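Local coordinates for beta-glucosidase (Chaetomella raphigera, PDB 6JXG), which probably hydrolyses terminal, non-reducing beta-D-glucosyl residues with release of beta-D-glucose, as a secreted family 3 glycoside hydrolase in cellulose degradation, at residues Q357-D361 / L393-D398. Residue numbers count along the deposited sequence, not the author numbering.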
ATOM      1  N   GLN A 357      15.400  21.283  -5.303  1.00 14.06           N
ATOM      2  CA  GLN A 357      14.557  21.164  -6.475  1.00 14.83           C
ATOM      3  C   GLN A 357      13.246  20.497  -6.121  1.00 14.98           C
ATOM      4  O   GLN A 357      12.313  20.655  -6.846  1.00 16.78           O
ATOM      5  CB  GLN A 357      15.239  20.367  -7.602  1.00 14.15           C
ATOM      6  CG  GLN A 357      15.578  18.950  -7.322  1.00 14.95           C
ATOM      7  CD  GLN A 357      15.891  18.194  -8.576  1.00 15.23           C
ATOM      8  OE1 GLN A 357      15.203  18.372  -9.621  1.00 16.24           O
ATOM      9  NE2 GLN A 357      16.937  17.425  -8.533  1.00 15.12           N
ATOM     10  N   ASP A 358      13.211  19.740  -5.017  1.00 14.36           N
ATOM     11  CA  ASP A 358      11.961  19.147  -4.516  1.00 13.51           C
ATOM     12  C   ASP A 358      10.905  20.199  -4.123  1.00 13.90           C
ATOM     13  O   ASP A 358       9.757  19.848  -3.903  1.00 14.20           O
ATOM     14  CB  ASP A 358      12.300  18.129  -3.359  1.00 12.95           C
ATOM     15  CG  ASP A 358      11.049  17.466  -2.728  1.00 13.71           C
ATOM     16  OD1 ASP A 358      10.348  16.781  -3.484  1.00 13.06           O
ATOM     17  OD2 ASP A 358      10.839  17.551  -1.486  1.00 13.20           O
ATOM     18  N   ALA A 359      11.233  21.489  -4.069  1.00 13.14           N
ATOM     19  CA  ALA A 359      10.296  22.500  -3.685  1.00 14.74           C
ATOM     20  C   ALA A 359       9.357  22.935  -4.804  1.00 15.16           C
ATOM     21  O   ALA A 359       8.331  23.568  -4.510  1.00 15.07           O
ATOM     22  CB  ALA A 359      11.009  23.752  -3.188  1.00 15.63           C
ATOM     23  N   ILE A 360       9.761  22.646  -6.043  1.00 14.80           N
ATOM     24  CA  ILE A 360       9.072  23.113  -7.261  1.00 16.77           C
ATOM     25  C   ILE A 360       8.736  21.985  -8.198  1.00 14.97           C
ATOM     26  O   ILE A 360       9.361  20.936  -8.154  1.00 16.13           O
ATOM     27  CB  ILE A 360       9.933  24.139  -8.038  1.00 17.68           C
ATOM     28  CG1 ILE A 360      11.269  23.500  -8.446  1.00 18.47           C
ATOM     29  CG2 ILE A 360      10.023  25.411  -7.203  1.00 18.43           C
ATOM     30  CD1 ILE A 360      12.097  24.350  -9.368  1.00 21.12           C
ATOM     31  N   ASP A 361       7.715  22.196  -9.017  1.00 15.37           N
ATOM     32  CA  ASP A 361       7.374  21.207 -10.025  1.00 16.63           C
ATOM     33  C   ASP A 361       8.564  21.051 -11.020  1.00 16.46           C
ATOM     34  O   ASP A 361       9.284  22.028 -11.314  1.00 16.66           O
ATOM     35  CB  ASP A 361       6.146  21.625 -10.792  1.00 17.01           C
ATOM     36  CG  ASP A 361       4.833  21.308 -10.046  1.00 17.84           C
ATOM     37  OD1 ASP A 361       4.871  20.586  -9.050  1.00 20.88           O
ATOM     38  OD2 ASP A 361       3.805  21.767 -10.486  1.00 21.23           O
ATOM     39  N   LEU A 393       0.158  19.378 -10.196  1.00 12.36           N
ATOM     40  CA  LEU A 393       0.870  18.918  -8.977  1.00 12.94           C
ATOM     41  C   LEU A 393       1.163  20.172  -8.181  1.00 13.23           C
ATOM     42  O   LEU A 393       1.914  21.043  -8.660  1.00 13.71           O
ATOM     43  CB  LEU A 393       2.157  18.163  -9.330  1.00 12.58           C
ATOM     44  CG  LEU A 393       3.078  17.840  -8.131  1.00 12.49           C
ATOM     45  CD1 LEU A 393       2.332  17.012  -7.106  1.00 11.39           C
ATOM     46  CD2 LEU A 393       4.340  17.141  -8.607  1.00 12.15           C
ATOM     47  N   VAL A 394       0.527  20.315  -7.023  1.00 12.97           N
ATOM     48  CA  VAL A 394       0.851  21.429  -6.130  1.00 14.92           C
ATOM     49  C   VAL A 394       2.241  21.180  -5.450  1.00 15.82           C
ATOM     50  O   VAL A 394       2.370  20.329  -4.581  1.00 13.34           O
ATOM     51  CB  VAL A 394      -0.211  21.661  -5.053  1.00 15.88           C
ATOM     52  CG1 VAL A 394       0.181  22.892  -4.229  1.00 18.10           C
ATOM     53  CG2 VAL A 394      -1.585  21.818  -5.644  1.00 16.94           C
ATOM     54  N   ALA A 395       3.266  21.879  -5.917  1.00 14.63           N
ATOM     55  CA  ALA A 395       4.568  21.777  -5.293  1.00 15.58           C
ATOM     56  C   ALA A 395       4.627  22.574  -3.995  1.00 14.81           C
ATOM     57  O   ALA A 395       3.864  23.493  -3.810  1.00 16.23           O
ATOM     58  CB  ALA A 395       5.643  22.260  -6.233  1.00 15.63           C
ATOM     59  N   PRO A 396       5.577  22.252  -3.112  1.00 13.75           N
ATOM     60  CA  PRO A 396       5.634  23.027  -1.847  1.00 14.98           C
ATOM     61  C   PRO A 396       5.651  24.554  -2.060  1.00 15.20           C
ATOM     62  O   PRO A 396       4.931  25.292  -1.400  1.00 15.07           O
ATOM     63  CB  PRO A 396       6.946  22.567  -1.236  1.00 14.20           C
ATOM     64  CG  PRO A 396       7.045  21.134  -1.649  1.00 14.91           C
ATOM     65  CD  PRO A 396       6.519  21.135  -3.112  1.00 14.86           C
ATOM     66  N   LEU A 397       6.497  25.032  -2.975  1.00 17.78           N
ATOM     67  CA  LEU A 397       6.587  26.482  -3.196  1.00 15.98           C
ATOM     68  C   LEU A 397       5.286  27.105  -3.745  1.00 17.10           C
ATOM     69  O   LEU A 397       4.941  28.272  -3.418  1.00 17.91           O
ATOM     70  CB  LEU A 397       7.812  26.805  -4.090  1.00 17.71           C
ATOM     71  CG  LEU A 397       8.027  28.300  -4.337  1.00 18.99           C
ATOM     72  CD1 LEU A 397       8.355  28.948  -2.983  1.00 19.84           C
ATOM     73  CD2 LEU A 397       9.104  28.528  -5.359  1.00 20.23           C
ATOM     74  N   ASP A 398       4.529  26.336  -4.548  1.00 19.10           N
ATOM     75  CA  ASP A 398       3.199  26.761  -5.041  1.00 18.72           C
ATOM     76  C   ASP A 398       2.323  27.108  -3.880  1.00 17.46           C
ATOM     77  O   ASP A 398       1.593  28.085  -3.891  1.00 17.84           O
ATOM     78  CB  ASP A 398       2.530  25.630  -5.890  1.00 20.40           C
ATOM     79  CG  ASP A 398       3.300  25.289  -7.165  1.00 24.94           C
ATOM     80  OD1 ASP A 398       4.235  26.072  -7.544  1.00 24.59           O
ATOM     81  OD2 ASP A 398       2.967  24.238  -7.799  1.00 21.39           O
TER
HETATM   82  O   HOH W   1       0.830  21.805 -11.652  1.00 18.25           O
HETATM   83  O   HOH W   2       6.212  24.517  -8.958  1.00 25.55           O
HETATM   84  O   HOH W   3       1.890  24.053 -10.008  1.00 34.36           O
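Start with Asp361, which has the largest area buried here. Its carboxylate reaches past the methyl of Ala395 (OD1 to CB 3.4 Å) to the backbone of Leu393, where OD2 of Asp361 sits 2.7 Å from O of Leu393. The two acids Asp361 and Asp398 approach to 3.7 Å between their OD2 atoms, and water 3 lies between the two carboxylates, 3.0 Å from OD2 of Asp361 and 2.5 Å from OD2 of Asp398. Water 2 joins N of Asp361 to OD1 of Asp398. Asp398 in turn accepts a bond from the N-cap residue, Ala395 N to Asp398 OD2 at 3.0 Å, tying down the first turn of the helix. Ala359 makes the direct backbone link: O of Ala359 accepts a hydrogen bond from N of Leu397 (2.8 Å), nearly straight, and also lies against the Pro396 ring. Behind them Phe435 of strand 431-438 packs on both Ala359 and Pro396. The arrangement is an N-terminal helix turn docked onto the loop leaving a parallel strand, 351-355, within the alpha/beta sandwich typical of the family 3 C-terminal domain.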